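Local coordinates for glutaredoxin (Populus tremula x Populus tremuloides, PDB 2E7P), which binds a glutathione-ligated [2Fe-2S] cluster between subunits and probably reduces low-molecular-weight and protein disulfides with the help of glutathione, at residues Leu39-Gln42 with Ser46-Val49. Sequence-based numbering, arbitrary orientation.
Sequences LLTQ and SYKV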
loop_
_atom_site.group_PDB
_atom_site.type_symbol
_atom_site.label_atom_id
_atom_site.label_comp_id
_atom_site.label_asym_id
_atom_site.label_seq_id
_atom_site.Cartn_x
_atom_site.Cartn_y
_atom_site.Cartn_z
ATOM N N LEU C 39 7.677 11.241 -4.997
ATOM C CA LEU C 39 8.809 11.489 -5.898
ATOM C C LEU C 39 8.438 12.335 -7.097
ATOM O O LEU C 39 9.193 13.205 -7.482
ATOM C CB LEU C 39 9.422 10.145 -6.355
ATOM C CG LEU C 39 10.152 9.490 -5.175
ATOM C CD1 LEU C 39 10.484 8.005 -5.425
ATOM C CD2 LEU C 39 11.419 10.376 -4.792
ATOM N N LEU C 40 7.272 12.110 -7.686
ATOM C CA LEU C 40 6.809 13.015 -8.773
ATOM C C LEU C 40 6.543 14.446 -8.296
ATOM O O LEU C 40 6.992 15.413 -8.910
ATOM C CB LEU C 40 5.598 12.439 -9.531
ATOM C CG LEU C 40 5.928 11.132 -10.261
ATOM C CD1 LEU C 40 4.616 10.432 -10.697
ATOM C CD2 LEU C 40 6.853 11.402 -11.475
ATOM N N THR C 41 5.824 14.581 -7.191
ATOM C CA THR C 41 5.568 15.908 -6.622
ATOM C C THR C 41 6.893 16.598 -6.260
ATOM O O THR C 41 7.034 17.800 -6.462
ATOM C CB THR C 41 4.679 15.793 -5.364
ATOM O OG1 THR C 41 3.437 15.168 -5.704
ATOM C CG2 THR C 41 4.417 17.151 -4.671
ATOM N N GLN C 42 7.858 15.847 -5.730
ATOM C CA GLN C 42 9.156 16.425 -5.347
ATOM C C GLN C 42 9.881 17.007 -6.565
ATOM O O GLN C 42 10.451 18.083 -6.494
ATOM C CB GLN C 42 10.043 15.392 -4.651
ATOM C CG GLN C 42 11.478 15.913 -4.323
ATOM C CD GLN C 42 12.347 14.855 -3.679
ATOM O OE1 GLN C 42 12.248 13.671 -4.015
ATOM N NE2 GLN C 42 13.181 15.255 -2.748
ATOM N N SER C 46 3.579 17.284 -13.079
ATOM C CA SER C 46 2.129 17.005 -12.999
ATOM C C SER C 46 1.884 15.614 -13.548
ATOM O O SER C 46 2.571 15.175 -14.480
ATOM C CB SER C 46 1.291 18.003 -13.815
ATOM O OG SER C 46 1.882 19.297 -13.813
ATOM N N TYR C 47 0.889 14.907 -13.021
ATOM C CA TYR C 47 0.716 13.533 -13.477
ATOM C C TYR C 47 -0.729 13.165 -13.298
ATOM O O TYR C 47 -1.428 13.777 -12.516
ATOM C CB TYR C 47 1.648 12.566 -12.702
ATOM C CG TYR C 47 1.603 12.756 -11.199
ATOM C CD1 TYR C 47 0.722 12.008 -10.390
ATOM C CD2 TYR C 47 2.409 13.719 -10.575
ATOM C CE1 TYR C 47 0.670 12.237 -9.000
ATOM C CE2 TYR C 47 2.358 13.929 -9.201
ATOM C CZ TYR C 47 1.497 13.198 -8.428
ATOM O OH TYR C 47 1.476 13.446 -7.057
ATOM N N LYS C 48 -1.174 12.162 -14.021
ATOM C CA LYS C 48 -2.515 11.656 -13.846
ATOM C C LYS C 48 -2.459 10.335 -13.066
ATOM O O LYS C 48 -1.636 9.482 -13.343
ATOM C CB LYS C 48 -3.143 11.457 -15.219
ATOM C CG LYS C 48 -4.426 10.703 -15.190
ATOM C CD LYS C 48 -4.969 10.531 -16.578
ATOM C CE LYS C 48 -6.239 9.720 -16.508
ATOM N NZ LYS C 48 -7.170 10.288 -17.467
ATOM N N VAL C 49 -3.335 10.180 -12.086
ATOM C CA VAL C 49 -3.391 8.969 -11.307
ATOM C C VAL C 49 -4.650 8.207 -11.718
ATOM O O VAL C 49 -5.756 8.762 -11.724
ATOM C CB VAL C 49 -3.426 9.241 -9.787
ATOM C CG1 VAL C 49 -3.439 7.940 -9.049
ATOM C CG2 VAL C 49 -2.210 10.046 -9.358
#
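The ring of Y47 lies across the last turn of helix 31-42, with L40 over one face and T41 OG1 at its edge. Methyl CD1 of L40 stands above the aromatic plane in a CH-pi contact, 4.1 Å from the ring centroid and 21° off the normal, displaced toward the CG end of the ring. The same leucine touches again nearer its root, where CB lies 3.6 Å from Y47 CE2. A branched aliphatic chain suits this place because it can cover the ring with CB and CD1 and still touch V22 and V24 of strand 22-26.

The polar end of the tyrosine is met differently. T41 OG1 lies in the ring plane and shares a 2.9 Å hydrogen bond with Y47 OH. Tyrosine thus offers a flat apolar face to L40 and a hydroxyl to T41. In T41 the hydroxyl sits anti to the carbonyl carbon (chi1 -59°), where threonine can also hydrogen-bond to the backbone oxygen of K37, one helical turn earlier.

Both segments belong to the beta-alpha-beta unit of the thioredoxin fold, formed by strands 22-26 and 48-51 and the helix between them. Y47 directly precedes the second strand; its side chain touches V22 and K37, with V49 CG2 at the ring edge. CG of Y47 lies between the backbone N and the carbonyl carbon (chi1 48°), directing the ring toward the helix. With an alanine here, L40 CD1 would probably lose its aromatic support, T41 OG1 its phenol partner, and a gap would be likely to open between the helix end and V22. Y29 of the second subunit packs against both T41 and Y47.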